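Local coordinates for protein-tyrosine-phosphatase (Chaetomium thermophilum var. thermophilum DSM 1495, PDB 5M43) that probably dephosphorylates tyrosine, and perhaps serine or threonine, residues of proteins through this phosphatase domain of Yvh1, a ribosome assembly factor, at residues Ala2-Asp10 and Glu144-Ile152; Met105-Ala116 and Ile152-Leu163. All blocks are in the same frame, centred on the assembly; numbering follows the deposited sequence. Where two conformers were deposited one is given.

Contact 1. Residues Ala2-Asp10 and Glu144-Ile152; sequences ALNRIKGDD and EWVRETRPI
The indole of Trp145 carries the Lys7 side chain over one face and takes the Lys7 backbone carbonyl at its edge. In the dual-specificity phosphatase fold, this joins edge strand 4-5 and the turn after it to the C-terminal end of helix 135-147 and the loop beyond. CD of Lys7 lies 3.8 Å from the centroid of the six-membered ring, 13° off the normal, which defines a CH-pi contact. The lysine reaches this place because CG is anti to the backbone N (chi1 177°) and the rest of the chain is extended, crossing the indole at about a right angle. Its NZ, 4.6 Å from that same centroid, is off-centre for a cation-pi contact; in the conformer given it makes a salt bridge to Glu148 OE1 at 3.0 Å, a link that need not be permanent, since Glu148 has two conformers. At the ring edge NE1 donates to Lys7 O over 2.8 Å; the oxygen is near the indole plane, whereas NE1 lies well above the carbonyl plane. Arg125 makes a further cation-pi contact with the indole. Thr149 OG1 donates to Arg5 O at 2.8 Å, again from above the carbonyl plane. A water bound to this hydroxyl also bridges Lys7 N and Trp145 O, so the backbones are linked through it. Arg150 makes a weak bond from NH1 to Ala2 O (3.2 Å), but its NE and NH2 are directed to the carbonyls of Gly106 and Met105. The apolar part is Ile6, with CG2 near the indole edge and CD1 4.1 Å from Val146 CG1.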
loop_
_atom_site.group_PDB
_atom_site.type_symbol
_atom_site.label_atom_id
_atom_site.label_comp_id
_atom_site.label_asym_id
_atom_site.label_seq_id
_atom_site.Cartn_x
_atom_site.Cartn_y
_atom_site.Cartn_z
ATOM N N ALA A 2 -9.400 12.853 -1.006
ATOM C CA ALA A 2 -8.154 13.038 -1.714
ATOM C C ALA A 2 -7.441 11.727 -1.823
ATOM O O ALA A 2 -7.671 10.776 -1.074
ATOM C CB ALA A 2 -7.244 14.018 -1.012
ATOM N N LEU A 3 -6.542 11.723 -2.750
ATOM C CA LEU A 3 -5.522 10.678 -2.807
ATOM C C LEU A 3 -4.208 11.270 -2.306
ATOM O O LEU A 3 -3.644 12.171 -2.947
ATOM C CB LEU A 3 -5.337 10.181 -4.235
ATOM C CG LEU A 3 -6.671 9.739 -4.850
ATOM C CD1 LEU A 3 -6.322 9.360 -6.270
ATOM C CD2 LEU A 3 -7.304 8.560 -4.077
ATOM N N ASN A 4 -3.714 10.791 -1.177
ATOM C CA ASN A 4 -2.545 11.402 -0.552
ATOM C C ASN A 4 -1.259 10.694 -0.926
ATOM O O ASN A 4 -1.210 9.467 -1.052
ATOM C CB ASN A 4 -2.695 11.412 0.954
ATOM C CG ASN A 4 -3.773 12.371 1.400
ATOM O OD1 ASN A 4 -3.728 13.587 1.121
ATOM N ND2 ASN A 4 -4.804 11.823 2.010
ATOM N N ARG A 5 -0.217 11.496 -1.143
ATOM C CA ARG A 5 1.100 10.946 -1.497
ATOM C C ARG A 5 1.860 10.576 -0.235
ATOM O O ARG A 5 2.051 11.409 0.674
ATOM C CB ARG A 5 1.860 12.009 -2.294
ATOM C CG ARG A 5 3.202 11.437 -2.873
ATOM C CD ARG A 5 4.086 12.599 -3.400
ATOM N NE ARG A 5 5.347 12.108 -3.991
ATOM C CZ ARG A 5 6.391 11.784 -3.263
ATOM N NH1 ARG A 5 6.331 11.949 -1.937
ATOM N NH2 ARG A 5 7.571 11.440 -3.889
ATOM N N ILE A 6 2.384 9.321 -0.203
ATOM C CA ILE A 6 3.175 8.895 0.944
ATOM C C ILE A 6 4.501 9.667 1.011
ATOM O O ILE A 6 5.190 9.863 -0.001
ATOM C CB ILE A 6 3.425 7.373 0.808
ATOM C CG1 ILE A 6 2.064 6.586 0.765
ATOM C CG2 ILE A 6 4.337 6.898 1.962
ATOM C CD1 ILE A 6 1.183 6.821 2.068
ATOM N N LYS A 7 4.895 10.088 2.218
ATOM C CA LYS A 7 6.159 10.797 2.430
ATOM C C LYS A 7 7.351 9.974 1.940
ATOM O O LYS A 7 7.379 8.741 2.123
ATOM C CB LYS A 7 6.299 11.112 3.927
ATOM C CG LYS A 7 7.595 11.794 4.321
ATOM C CD LYS A 7 7.664 12.005 5.837
ATOM C CE LYS A 7 8.945 12.798 6.155
ATOM N NZ LYS A 7 9.035 13.046 7.611
ATOM N N GLY A 8 8.260 10.646 1.239
ATOM C CA GLY A 8 9.446 9.955 0.792
ATOM C C GLY A 8 9.655 10.065 -0.696
ATOM O O GLY A 8 9.071 10.899 -1.375
ATOM N N ASP A 9 10.550 9.226 -1.226
ATOM C CA ASP A 9 10.946 9.403 -2.613
ATOM C C ASP A 9 10.089 8.622 -3.602
ATOM O O ASP A 9 10.332 8.719 -4.797
ATOM C CB ASP A 9 12.409 8.998 -2.765
ATOM C CG ASP A 9 13.314 9.892 -1.972
ATOM O OD1 ASP A 9 12.976 11.093 -1.859
ATOM O OD2 ASP A 9 14.384 9.426 -1.505
ATOM N N ASP A 10 9.121 7.847 -3.165
ATOM C CA ASP A 10 8.354 7.030 -4.087
ATOM C C ASP A 10 7.092 7.763 -4.482
ATOM O O ASP A 10 6.399 8.319 -3.625
ATOM C CB ASP A 10 7.931 5.692 -3.414
ATOM C CG ASP A 10 9.134 4.868 -2.944
ATOM O OD1 ASP A 10 10.086 4.683 -3.739
ATOM O OD2 ASP A 10 9.129 4.492 -1.759
ATOM N N GLU A 144 2.974 5.827 11.786
ATOM C CA GLU A 144 3.079 7.282 11.989
ATOM C C GLU A 144 3.677 7.967 10.766
ATOM O O GLU A 144 3.311 9.116 10.434
ATOM C CB GLU A 144 3.927 7.589 13.211
ATOM C CG GLU A 144 3.336 7.095 14.496
ATOM C CD GLU A 144 1.954 7.662 14.671
ATOM O OE1 GLU A 144 1.764 8.892 14.459
ATOM O OE2 GLU A 144 1.044 6.896 14.975
ATOM N N TRP A 145 4.548 7.259 10.049
ATOM C CA TRP A 145 5.062 7.804 8.784
ATOM C C TRP A 145 3.935 8.033 7.782
ATOM O O TRP A 145 3.818 9.108 7.166
ATOM C CB TRP A 145 6.113 6.822 8.228
ATOM C CG TRP A 145 6.786 7.312 6.940
ATOM C CD1 TRP A 145 6.334 7.171 5.659
ATOM C CD2 TRP A 145 8.017 7.975 6.867
ATOM N NE1 TRP A 145 7.255 7.716 4.764
ATOM C CE2 TRP A 145 8.288 8.223 5.493
ATOM C CE3 TRP A 145 8.932 8.396 7.830
ATOM C CZ2 TRP A 145 9.467 8.869 5.046
ATOM C CZ3 TRP A 145 10.126 9.068 7.371
ATOM C CH2 TRP A 145 10.363 9.269 6.005
ATOM N N VAL A 146 3.066 7.030 7.617
ATOM C CA VAL A 146 1.922 7.173 6.734
ATOM C C VAL A 146 1.040 8.327 7.201
ATOM O O VAL A 146 0.564 9.111 6.376
ATOM C CB VAL A 146 1.116 5.863 6.668
ATOM C CG1 VAL A 146 -0.168 6.051 5.863
ATOM C CG2 VAL A 146 2.029 4.785 5.967
ATOM N N ARG A 147 0.807 8.428 8.511
ATOM C CA ARG A 147 -0.102 9.447 9.068
ATOM C C ARG A 147 0.406 10.870 8.791
ATOM O O ARG A 147 -0.398 11.838 8.887
ATOM C CB ARG A 147 -0.250 9.255 10.572
ATOM C CG ARG A 147 -1.263 8.155 10.868
ATOM C CD ARG A 147 -1.233 7.769 12.330
ATOM N NE ARG A 147 -2.393 6.925 12.600
ATOM C CZ ARG A 147 -2.651 6.392 13.777
ATOM N NH1 ARG A 147 -1.808 6.586 14.806
ATOM N NH2 ARG A 147 -3.762 5.672 13.946
ATOM N N GLU A 148 1.681 11.040 8.420
ATOM C CA GLU A 148 2.134 12.385 8.104
ATOM C C GLU A 148 1.434 12.962 6.881
ATOM O O GLU A 148 1.350 14.195 6.754
ATOM C CB GLU A 148 3.660 12.403 7.914
ATOM C CG GLU A 148 4.385 12.064 9.199
ATOM C CD GLU A 148 5.861 12.337 9.138
ATOM O OE1 GLU A 148 6.246 13.422 8.664
ATOM O OE2 GLU A 148 6.634 11.459 9.583
ATOM N N THR A 149 0.948 12.128 5.968
ATOM C CA THR A 149 0.169 12.643 4.842
ATOM C C THR A 149 -1.208 12.030 4.718
ATOM O O THR A 149 -2.027 12.578 3.953
ATOM C CB THR A 149 0.878 12.461 3.497
ATOM O OG1 THR A 149 1.008 11.045 3.230
ATOM C CG2 THR A 149 2.240 13.112 3.513
ATOM N N ARG A 150 -1.509 10.934 5.466
ATOM C CA ARG A 150 -2.846 10.332 5.494
ATOM C C ARG A 150 -3.242 10.230 6.967
ATOM O O ARG A 150 -3.188 9.157 7.572
ATOM C CB ARG A 150 -2.824 8.957 4.795
ATOM C CG ARG A 150 -4.209 8.309 4.674
ATOM C CD ARG A 150 -5.039 9.013 3.607
ATOM N NE ARG A 150 -6.380 8.345 3.415
ATOM C CZ ARG A 150 -7.316 8.857 2.601
ATOM N NH1 ARG A 150 -7.035 10.003 1.926
ATOM N NH2 ARG A 150 -8.517 8.301 2.430
ATOM N N PRO A 151 -3.660 11.333 7.579
ATOM C CA PRO A 151 -3.853 11.313 9.033
ATOM C C PRO A 151 -4.924 10.321 9.501
ATOM O O PRO A 151 -4.839 9.870 10.658
ATOM C CB PRO A 151 -4.229 12.778 9.367
ATOM C CG PRO A 151 -4.476 13.447 8.024
ATOM C CD PRO A 151 -3.701 12.698 7.001
ATOM N N ILE A 152 -5.917 9.958 8.663
ATOM C CA ILE A 152 -6.927 8.984 9.133
ATOM C C ILE A 152 -6.389 7.556 9.166
ATOM O O ILE A 152 -7.107 6.670 9.711
ATOM C CB ILE A 152 -8.183 8.991 8.245
ATOM C CG1 ILE A 152 -9.404 8.374 8.943
ATOM C CG2 ILE A 152 -7.910 8.373 6.879
ATOM C CD1 ILE A 152 -10.645 8.472 8.113
HETATM O O HOH W 1 -9.551 9.146 -0.614
HETATM O O HOH W 2 -9.238 11.920 1.901
HETATM O O HOH W 3 3.117 9.501 4.419
#

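Contact 2. Residues Met105-Ala116 and Ile152-Leu163; sequences MGKSRSVTAIIA and IAGPNDGFMRQL. With NO3 (nitrate ion), chain B.
Two hydrogen bonds join Lys107-Ser108 to Gly154-Asn156. Gly154 N donates to Lys107 O (2.8 Å) in a nearly straight bond of 168°, and Asn156 N donates to Ser108 OG (3.0 Å). The serine hydroxyl is also bonded to Asp61 OD1, an oxygen shared with Asn156 ND2, so one carboxylate holds side chains from both segments. Asn156 is the N-cap of helix 157-168: its OD1 accepts from Phe159 N, and more weakly from Gly158 N, while ND2 sits over the centre of the Phe159 ring.

Among the apolar contacts, the loop residues Ala153 and Pro155 pack on helix 109-116 first. Ala153 CB fits against both methyls of Val111. Pro155 CG meets Val111 CG1 at 3.8 Å, and Ile115 CD1 points at it. Phe159 and Leu163 continue the contact from helical segment 157-163, which runs nearly parallel to 109-116 (11°, axes 10.5 Å apart). Leu163 CD1 packs on Ile115 CG2 at 3.8 Å, and its CD2 approaches Thr112 CG2. The Thr112 hydroxyl faces CB of Pro155 and of Phe159 while donating back to Ser108 O, just before the helix, which satisfies it in these apolar surroundings. At the edge of the Phe159 ring stands Arg109 CG, 3.7 Å from CE2.

The anion contacts belong to the phosphate-binding P-loop of the phosphatase signature, running from Cys103 to Arg109. A nitrate ion, probably from the crystallisation liquor, occupies it, bound by the backbone N atoms of Met105, Lys107, Ser108 and Arg109. The Arg109 guanidinium lies edge-on to it, with NE donating to O3 and NH2 to O2, each at 2.9 Å. Backbone and guanidinium N-H donors thus meet all three nitrate oxygens, as expected of a pocket suited to a substrate phosphate.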
loop_
_atom_site.group_PDB
_atom_site.type_symbol
_atom_site.label_atom_id
_atom_site.label_comp_id
_atom_site.label_asym_id
_atom_site.label_seq_id
_atom_site.Cartn_x
_atom_site.Cartn_y
_atom_site.Cartn_z
ATOM N N MET A 105 -12.075 3.239 2.811
ATOM C CA MET A 105 -11.859 4.528 3.463
ATOM C C MET A 105 -10.455 5.059 3.272
ATOM O O MET A 105 -10.243 6.245 3.565
ATOM C CB MET A 105 -12.122 4.430 4.973
ATOM C CG MET A 105 -13.542 4.029 5.407
ATOM S SD MET A 105 -13.634 3.820 7.171
ATOM C CE MET A 105 -13.209 5.494 7.666
ATOM N N GLY A 106 -9.502 4.272 2.721
ATOM C CA GLY A 106 -8.127 4.707 2.798
ATOM C C GLY A 106 -7.615 4.811 4.215
ATOM O O GLY A 106 -6.783 5.683 4.514
ATOM N N LYS A 107 -8.048 3.890 5.088
ATOM C CA LYS A 107 -7.743 3.911 6.511
ATOM C C LYS A 107 -7.028 2.646 6.955
ATOM O O LYS A 107 -6.022 2.727 7.663
ATOM C CB LYS A 107 -9.028 4.070 7.376
ATOM C CG LYS A 107 -8.768 3.920 8.848
ATOM C CD LYS A 107 -10.096 4.089 9.591
ATOM C CE LYS A 107 -9.884 3.901 11.059
ATOM N NZ LYS A 107 -11.261 3.865 11.796
ATOM N N SER A 108 -7.555 1.473 6.594
ATOM C CA SER A 108 -7.117 0.223 7.218
ATOM C C SER A 108 -6.533 -0.749 6.191
ATOM O O SER A 108 -5.340 -1.090 6.256
ATOM C CB SER A 108 -8.309 -0.371 7.979
ATOM O OG SER A 108 -7.900 -1.611 8.588
ATOM N N ARG A 109 -7.322 -1.187 5.214
ATOM C CA ARG A 109 -6.817 -2.182 4.256
ATOM C C ARG A 109 -5.640 -1.618 3.419
ATOM O O ARG A 109 -4.574 -2.232 3.343
ATOM C CB ARG A 109 -7.936 -2.648 3.344
ATOM C CG ARG A 109 -8.846 -3.701 4.045
ATOM C CD ARG A 109 -10.040 -3.923 3.204
ATOM N NE ARG A 109 -10.989 -2.801 3.376
ATOM C CZ ARG A 109 -12.255 -2.860 2.970
ATOM N NH1 ARG A 109 -12.711 -3.965 2.374
ATOM N NH2 ARG A 109 -13.095 -1.804 3.183
ATOM N N SER A 110 -5.842 -0.480 2.748
ATOM C CA SER A 110 -4.803 0.058 1.872
ATOM C C SER A 110 -3.570 0.471 2.678
ATOM O O SER A 110 -2.441 0.338 2.206
ATOM C CB SER A 110 -5.324 1.285 1.057
ATOM O OG SER A 110 -5.886 2.195 1.967
ATOM N N VAL A 111 -3.794 1.024 3.876
ATOM C CA VAL A 111 -2.695 1.479 4.709
ATOM C C VAL A 111 -1.851 0.288 5.130
ATOM O O VAL A 111 -0.626 0.394 5.245
ATOM C CB VAL A 111 -3.257 2.258 5.920
ATOM C CG1 VAL A 111 -2.212 2.586 6.990
ATOM C CG2 VAL A 111 -3.836 3.602 5.428
ATOM N N THR A 112 -2.513 -0.838 5.467
ATOM C CA THR A 112 -1.742 -2.036 5.798
ATOM C C THR A 112 -0.840 -2.459 4.649
ATOM O O THR A 112 0.339 -2.816 4.852
ATOM C CB THR A 112 -2.721 -3.153 6.184
ATOM O OG1 THR A 112 -3.428 -2.773 7.367
ATOM C CG2 THR A 112 -1.924 -4.500 6.424
ATOM N N ALA A 113 -1.371 -2.425 3.428
ATOM C CA ALA A 113 -0.535 -2.765 2.269
ATOM C C ALA A 113 0.647 -1.819 2.124
ATOM O O ALA A 113 1.767 -2.274 1.825
ATOM C CB ALA A 113 -1.408 -2.746 1.005
ATOM N N ILE A 114 0.420 -0.519 2.327
ATOM C CA ILE A 114 1.519 0.451 2.187
ATOM C C ILE A 114 2.546 0.226 3.270
ATOM O O ILE A 114 3.743 0.264 3.009
ATOM C CB ILE A 114 0.958 1.874 2.227
ATOM C CG1 ILE A 114 0.276 2.081 0.869
ATOM C CG2 ILE A 114 2.107 2.897 2.571
ATOM C CD1 ILE A 114 -0.266 3.416 0.665
ATOM N N ILE A 115 2.093 0.004 4.514
ATOM C CA ILE A 115 3.038 -0.244 5.589
ATOM C C ILE A 115 3.874 -1.489 5.276
ATOM O O ILE A 115 5.081 -1.515 5.530
ATOM C CB ILE A 115 2.303 -0.353 6.933
ATOM C CG1 ILE A 115 1.762 1.040 7.333
ATOM C CG2 ILE A 115 3.228 -0.982 8.000
ATOM C CD1 ILE A 115 0.906 0.855 8.596
ATOM N N ALA A 116 3.234 -2.561 4.766
ATOM C CA ALA A 116 4.010 -3.757 4.436
ATOM C C ALA A 116 5.122 -3.446 3.445
ATOM O O ALA A 116 6.231 -3.980 3.562
ATOM C CB ALA A 116 3.092 -4.834 3.853
ATOM N N ILE A 152 -5.917 9.958 8.663
ATOM C CA ILE A 152 -6.927 8.984 9.133
ATOM C C ILE A 152 -6.389 7.556 9.166
ATOM O O ILE A 152 -7.107 6.670 9.711
ATOM C CB ILE A 152 -8.183 8.991 8.245
ATOM C CG1 ILE A 152 -9.404 8.374 8.943
ATOM C CG2 ILE A 152 -7.910 8.373 6.879
ATOM C CD1 ILE A 152 -10.645 8.472 8.113
ATOM N N ALA A 153 -5.160 7.326 8.694
ATOM C CA ALA A 153 -4.623 5.959 8.630
ATOM C C ALA A 153 -4.715 5.263 9.981
ATOM O O ALA A 153 -4.399 5.847 11.024
ATOM C CB ALA A 153 -3.156 6.032 8.179
ATOM N N GLY A 154 -5.139 3.987 9.955
ATOM C CA GLY A 154 -5.317 3.243 11.170
ATOM C C GLY A 154 -5.796 1.842 10.880
ATOM O O GLY A 154 -6.989 1.555 10.966
ATOM N N PRO A 155 -4.870 0.912 10.629
ATOM C CA PRO A 155 -5.296 -0.481 10.413
ATOM C C PRO A 155 -5.970 -1.072 11.631
ATOM O O PRO A 155 -5.635 -0.783 12.797
ATOM C CB PRO A 155 -3.988 -1.246 10.108
ATOM C CG PRO A 155 -2.989 -0.088 9.611
ATOM C CD PRO A 155 -3.416 1.090 10.477
ATOM N N ASN A 156 -6.889 -1.972 11.347
ATOM C CA ASN A 156 -7.592 -2.640 12.432
ATOM C C ASN A 156 -6.602 -3.516 13.228
ATOM O O ASN A 156 -5.498 -3.792 12.771
ATOM C CB ASN A 156 -8.800 -3.416 11.868
ATOM C CG ASN A 156 -8.457 -4.749 11.212
ATOM O OD1 ASN A 156 -7.759 -5.588 11.774
ATOM N ND2 ASN A 156 -9.000 -4.969 10.027
ATOM N N ASP A 157 -7.015 -3.936 14.444
ATOM C CA ASP A 157 -6.107 -4.596 15.396
ATOM C C ASP A 157 -5.513 -5.883 14.831
ATOM O O ASP A 157 -4.345 -6.192 15.083
ATOM C CB ASP A 157 -6.829 -4.971 16.709
ATOM C CG ASP A 157 -7.187 -3.790 17.594
ATOM O OD1 ASP A 157 -6.925 -2.668 17.196
ATOM O OD2 ASP A 157 -7.819 -4.005 18.682
ATOM N N GLY A 158 -6.286 -6.616 14.032
ATOM C CA GLY A 158 -5.784 -7.853 13.436
ATOM C C GLY A 158 -4.739 -7.573 12.363
ATOM O O GLY A 158 -3.734 -8.309 12.245
ATOM N N PHE A 159 -4.995 -6.577 11.526
ATOM C CA PHE A 159 -3.988 -6.176 10.563
ATOM C C PHE A 159 -2.713 -5.713 11.249
ATOM O O PHE A 159 -1.607 -5.976 10.746
ATOM C CB PHE A 159 -4.543 -5.057 9.674
ATOM C CG PHE A 159 -5.644 -5.498 8.746
ATOM C CD1 PHE A 159 -5.932 -6.860 8.568
ATOM C CD2 PHE A 159 -6.346 -4.558 8.005
ATOM C CE1 PHE A 159 -6.961 -7.267 7.725
ATOM C CE2 PHE A 159 -7.358 -4.920 7.153
ATOM C CZ PHE A 159 -7.694 -6.263 7.001
ATOM N N MET A 160 -2.838 -4.966 12.364
ATOM C CA MET A 160 -1.628 -4.546 13.080
ATOM C C MET A 160 -0.833 -5.757 13.543
ATOM O O MET A 160 0.395 -5.786 13.382
ATOM C CB MET A 160 -1.987 -3.654 14.280
ATOM C CG MET A 160 -2.580 -2.312 13.807
ATOM S SD MET A 160 -1.443 -1.218 12.951
ATOM C CE MET A 160 -0.489 -0.669 14.343
ATOM N N ARG A 161 -1.520 -6.762 14.100
ATOM C CA ARG A 161 -0.837 -7.993 14.515
ATOM C C ARG A 161 -0.146 -8.663 13.335
ATOM O O ARG A 161 0.974 -9.178 13.473
ATOM C CB ARG A 161 -1.818 -8.990 15.172
ATOM C CG ARG A 161 -2.326 -8.456 16.483
ATOM C CD ARG A 161 -3.231 -9.470 17.256
ATOM N NE ARG A 161 -4.397 -9.988 16.524
ATOM C CZ ARG A 161 -5.647 -9.510 16.684
ATOM N NH1 ARG A 161 -6.683 -10.058 16.027
ATOM N NH2 ARG A 161 -5.876 -8.464 17.483
ATOM N N GLN A 162 -0.811 -8.724 12.180
ATOM C CA GLN A 162 -0.218 -9.401 11.026
ATOM C C GLN A 162 0.966 -8.638 10.480
ATOM O O GLN A 162 1.868 -9.246 9.932
ATOM C CB GLN A 162 -1.276 -9.613 9.939
ATOM C CG GLN A 162 -2.409 -10.548 10.453
ATOM C CD GLN A 162 -3.577 -10.718 9.533
ATOM O OE1 GLN A 162 -4.735 -10.465 9.936
ATOM N NE2 GLN A 162 -3.347 -11.279 8.386
ATOM N N LEU A 163 0.932 -7.306 10.554
ATOM C CA LEU A 163 2.119 -6.538 10.155
ATOM C C LEU A 163 3.296 -6.821 11.070
ATOM O O LEU A 163 4.453 -6.818 10.623
ATOM C CB LEU A 163 1.805 -5.036 10.163
ATOM C CG LEU A 163 0.909 -4.633 8.995
ATOM C CD1 LEU A 163 0.415 -3.184 9.262
ATOM C CD2 LEU A 163 1.640 -4.695 7.645
HETATM N N NO3 B . -10.724 0.515 4.874
HETATM O O1 NO3 B . -10.190 1.550 5.360
HETATM O O2 NO3 B . -11.698 0.613 4.085
HETATM O O3 NO3 B . -10.157 -0.600 5.054
#

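From the N terminus, strand 4-5 enters contact 1 first, and its partner 144-152 comes only after 133 intervening residues, so that contact closes a long loop around most of the domain. The P-loop and helix 109-121 fall inside this loop, yet their partner 152-163 continues beyond it. Contact 2, with 35 residues between its segments, therefore crosses contact 1 rather than nesting within it, and the two share Ile152. Their centres are 13 Å apart. Arg150 links contact 1 to the P-loop, a probable hydrogen bond runs from Arg147 NE to Ala153 O, and Val146 packs on Ala153 and Ile114. Together they connect the sheet edge, three consecutive helices and the anion-binding loop.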